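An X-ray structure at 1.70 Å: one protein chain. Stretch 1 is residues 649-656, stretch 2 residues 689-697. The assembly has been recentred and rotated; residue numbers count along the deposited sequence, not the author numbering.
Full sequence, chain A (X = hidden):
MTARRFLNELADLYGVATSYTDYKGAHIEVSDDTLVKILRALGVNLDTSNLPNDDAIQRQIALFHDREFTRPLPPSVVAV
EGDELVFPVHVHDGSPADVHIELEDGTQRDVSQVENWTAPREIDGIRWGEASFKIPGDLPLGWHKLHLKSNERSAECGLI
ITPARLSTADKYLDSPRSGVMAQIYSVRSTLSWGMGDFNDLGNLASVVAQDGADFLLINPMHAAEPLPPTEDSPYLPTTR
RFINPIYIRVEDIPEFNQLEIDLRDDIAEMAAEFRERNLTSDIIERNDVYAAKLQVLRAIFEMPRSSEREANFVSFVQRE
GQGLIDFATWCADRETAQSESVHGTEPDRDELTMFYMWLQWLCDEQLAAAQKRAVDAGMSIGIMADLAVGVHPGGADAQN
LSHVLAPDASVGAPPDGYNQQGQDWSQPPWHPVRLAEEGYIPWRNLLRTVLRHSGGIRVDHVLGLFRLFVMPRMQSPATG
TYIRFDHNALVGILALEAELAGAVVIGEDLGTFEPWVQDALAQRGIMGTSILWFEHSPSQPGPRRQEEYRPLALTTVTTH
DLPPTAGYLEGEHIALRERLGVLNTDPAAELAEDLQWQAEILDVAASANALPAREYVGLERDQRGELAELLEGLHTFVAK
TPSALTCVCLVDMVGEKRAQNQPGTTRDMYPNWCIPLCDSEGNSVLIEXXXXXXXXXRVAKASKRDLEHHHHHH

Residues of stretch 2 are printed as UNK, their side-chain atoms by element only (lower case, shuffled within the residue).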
# COMPACT_ATOMS: atom_id res chain seq x y z
N CYS A 649 -9.75 7.41 -14.55
CA CYS A 649 -10.50 7.51 -13.31
C CYS A 649 -12.00 7.54 -13.56
O CYS A 649 -12.50 8.30 -14.38
CB CYS A 649 -10.05 8.69 -12.47
SG CYS A 649 -8.30 8.61 -11.89
N LEU A 650 -12.72 6.70 -12.81
CA LEU A 650 -14.12 6.51 -12.98
C LEU A 650 -14.83 7.85 -12.81
O LEU A 650 -15.82 8.13 -13.52
CB LEU A 650 -14.71 5.50 -11.94
CG LEU A 650 -16.20 5.19 -12.09
CD1 LEU A 650 -16.43 4.51 -13.45
CD2 LEU A 650 -16.72 4.33 -10.92
N VAL A 651 -14.35 8.65 -11.89
CA VAL A 651 -14.93 9.98 -11.66
C VAL A 651 -14.97 10.80 -12.95
O VAL A 651 -15.89 11.60 -13.13
CB VAL A 651 -14.16 10.81 -10.58
CG1 VAL A 651 -14.41 10.24 -9.19
CG2 VAL A 651 -12.67 10.93 -10.83
N ASP A 652 -13.94 10.67 -13.76
CA ASP A 652 -13.83 11.44 -15.01
C ASP A 652 -14.77 10.90 -16.10
O ASP A 652 -15.05 11.63 -17.05
CB ASP A 652 -12.38 11.42 -15.55
CG ASP A 652 -11.48 12.34 -14.78
OD1 ASP A 652 -12.02 13.05 -13.91
OD2 ASP A 652 -10.28 12.39 -15.06
N MET A 653 -15.27 9.68 -15.95
CA MET A 653 -16.19 9.09 -16.89
C MET A 653 -17.62 9.59 -16.67
O MET A 653 -18.47 9.43 -17.55
CB MET A 653 -16.11 7.54 -16.88
CG MET A 653 -14.73 7.02 -17.09
SD MET A 653 -14.64 5.23 -17.12
CE MET A 653 -14.71 4.86 -18.89
N VAL A 654 -17.92 10.18 -15.50
CA VAL A 654 -19.28 10.59 -15.21
C VAL A 654 -19.42 12.11 -14.96
O VAL A 654 -20.51 12.56 -14.67
CB VAL A 654 -19.85 9.81 -14.01
CG1 VAL A 654 -19.80 8.33 -14.27
CG2 VAL A 654 -19.06 10.13 -12.76
N GLY A 655 -18.32 12.86 -15.04
CA GLY A 655 -18.30 14.30 -14.86
C GLY A 655 -18.24 14.79 -13.44
O GLY A 655 -18.60 15.90 -13.18
N GLU A 656 -17.86 13.91 -12.50
CA GLU A 656 -17.69 14.30 -11.05
C GLU A 656 -16.83 15.58 -10.93
O GLU A 656 -15.74 15.67 -11.52
CB GLU A 656 -17.01 13.09 -10.35
CG GLU A 656 -16.66 13.24 -8.92
CD GLU A 656 -17.86 13.27 -8.04
OE1 GLU A 656 -18.33 14.42 -7.80
OE2 GLU A 656 -18.37 12.20 -7.57
N UNK A 689 -26.34 2.37 -14.07
CA UNK A 689 -26.54 3.44 -15.00
C UNK A 689 -25.33 3.87 -15.72
O UNK A 689 -25.42 4.84 -16.49
c UNK A 689 -26.96 4.68 -14.25
o UNK A 689 -28.17 4.41 -13.64
N UNK A 690 -24.16 3.31 -15.40
CA UNK A 690 -22.94 3.89 -15.94
C UNK A 690 -22.90 3.98 -17.44
O UNK A 690 -22.44 5.00 -18.02
c UNK A 690 -21.19 3.46 -14.11
c UNK A 690 -20.18 2.41 -13.65
c UNK A 690 -21.71 3.08 -15.51
c UNK A 690 -20.45 4.78 -14.12
N UNK A 691 -23.30 2.90 -18.06
CA UNK A 691 -23.24 2.77 -19.50
C UNK A 691 -24.46 3.38 -20.19
O UNK A 691 -24.54 3.28 -21.38
n UNK A 691 -20.86 -0.61 -21.20
n UNK A 691 -21.04 -0.88 -23.47
c UNK A 691 -21.36 -0.59 -19.85
c UNK A 691 -21.71 0.82 -19.42
c UNK A 691 -21.61 -0.90 -22.26
c UNK A 691 -23.05 1.31 -19.91
n UNK A 691 -22.91 -1.23 -22.11
N UNK A 692 -25.39 4.02 -19.45
CA UNK A 692 -26.50 4.73 -20.01
C UNK A 692 -26.08 6.15 -20.32
O UNK A 692 -26.80 6.83 -21.00
c UNK A 692 -29.34 3.35 -17.68
o UNK A 692 -29.40 4.28 -16.83
c UNK A 692 -28.34 3.41 -18.84
c UNK A 692 -27.71 4.77 -19.03
o UNK A 692 -30.06 2.33 -17.61
N UNK A 693 -24.96 6.66 -19.80
CA UNK A 693 -24.69 8.11 -20.00
C UNK A 693 -23.71 8.22 -21.15
O UNK A 693 -22.77 7.44 -21.23
c UNK A 693 -24.41 8.24 -17.47
o UNK A 693 -25.55 8.28 -16.99
n UNK A 693 -23.38 7.68 -16.84
c UNK A 693 -24.09 8.86 -18.81
N UNK A 694 -23.94 9.19 -22.02
CA UNK A 694 -23.10 9.41 -23.17
C UNK A 694 -21.66 9.80 -22.80
O UNK A 694 -20.72 9.37 -23.52
c UNK A 694 -23.04 10.63 -25.49
o UNK A 694 -23.72 11.61 -27.60
o UNK A 694 -23.87 12.93 -25.82
c UNK A 694 -23.73 10.48 -24.12
c UNK A 694 -23.59 11.80 -26.36
N UNK A 695 -21.48 10.58 -21.72
CA UNK A 695 -20.12 10.98 -21.25
C UNK A 695 -19.22 9.75 -20.97
O UNK A 695 -18.10 9.69 -21.46
c UNK A 695 -20.15 11.93 -20.04
c UNK A 695 -18.76 12.39 -19.53
c UNK A 695 -17.99 13.05 -20.69
c UNK A 695 -18.83 13.36 -18.35
N UNK A 696 -19.76 8.74 -20.29
CA UNK A 696 -19.03 7.47 -20.07
C UNK A 696 -18.45 6.88 -21.36
O UNK A 696 -17.28 6.55 -21.43
c UNK A 696 -19.33 5.11 -19.27
o UNK A 696 -17.48 1.42 -19.18
c UNK A 696 -18.84 3.00 -20.26
c UNK A 696 -18.07 2.66 -19.18
c UNK A 696 -19.43 4.23 -20.30
c UNK A 696 -19.95 6.45 -19.37
c UNK A 696 -17.95 3.52 -18.14
c UNK A 696 -18.55 4.75 -18.18
N UNK A 697 -19.30 6.77 -22.39
CA UNK A 697 -18.94 6.17 -23.65
C UNK A 697 -17.95 7.06 -24.36
O UNK A 697 -17.03 6.55 -25.00
n UNK A 697 -22.52 3.56 -23.03
n UNK A 697 -20.63 3.54 -24.05
c UNK A 697 -20.18 5.95 -24.53
c UNK A 697 -22.21 4.86 -23.33
c UNK A 697 -21.55 2.78 -23.48
c UNK A 697 -21.05 4.85 -24.03

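Position 689 carries one carbon and then one oxygen, and stays out of reach of stretch 1. A two-atom side chain ending in a hydroxyl is serine, Ser689, small and polar enough for a partly exposed turn.

At position 690 four carbons fork at the second, and one tip packs against Val654 and Leu650. The branching makes this Leu690, and the tip is CD2: Leu690 CD2 lies 3.6 Å from Val654 CG1 and 4.1 Å from Leu650 CD1. Its CA-to-CB bond points sideways, yet its end comes nearer, so a buried, wholly apolar side chain meets two others.

Position 691 has three carbons, a nitrogen, and a carbon bearing two more nitrogens, all out of reach of stretch 1. This is the guanidinium of Arg691. Partly exposed, it keeps its charged group clear of the contact, with NE and NH2 hydrogen-bonded elsewhere in the structure.

Position 692 has three carbons, the last carrying two oxygens, and touches nothing on stretch 1. This is Glu692, whose charged carboxylate suits an exposed site. The backbone Glu692 N donates to Ser689 O at 3.1 Å, tightening the turn.

Position 693 has two carbons, the second bearing an oxygen and a nitrogen, and this group lies near Val654. The amide is Asn693, with ND2 4.5 Å from Val654 CG1, a marginal contact. Asparagine is common at the N-cap position, although here its side chain makes no capping bond.

Position 694 repeats the pattern of three carbons and two terminal oxygens, and its CA-to-CB bond points away from stretch 1. It is Glu694, at the exposed start of the helix, where a negative charge suits the helix dipole.

Position 695 again shows four carbons forked at the second, but its CA-to-CB bond points toward stretch 1, and one tip reaches the backbone of Val654 and Gly655. This is Leu695, and that tip is CD2: Leu695 CD2 lies 3.4 Å from Gly655 N and 3.7 Å from Val654 C. An ideal CB on Gly655 would lie only 3.3 Å from Leu695 CD2; the positive phi of Gly655 independently favours glycine.

Position 696 has one carbon and a six-carbon ring bearing an oxygen, and the ring meets the end of Met653. This is Tyr696, whose CE2 lies 3.6 Å from Met653 CE, an oblique approach. The buried ring offers Met653 an apolar surface, while the polar OH is satisfied by a hydrogen bond elsewhere in the structure.

Position 697 has one carbon and a five-membered ring with two nitrogens; its CA-to-CB bond points away. This is His697, and His697 NE2 donates to Arg691 O at 2.6 Å, linking the helix to the preceding turn.

The contact thus works by packing. No hydrogen bond crosses it: Met653 O and Tyr696 N are 3.1 Å apart, but the angle is poor. Leu690, Leu695 and Tyr696 supply most of the second stretch's buried surface.

Stretch 2, residues 689-697: SLRENELYH
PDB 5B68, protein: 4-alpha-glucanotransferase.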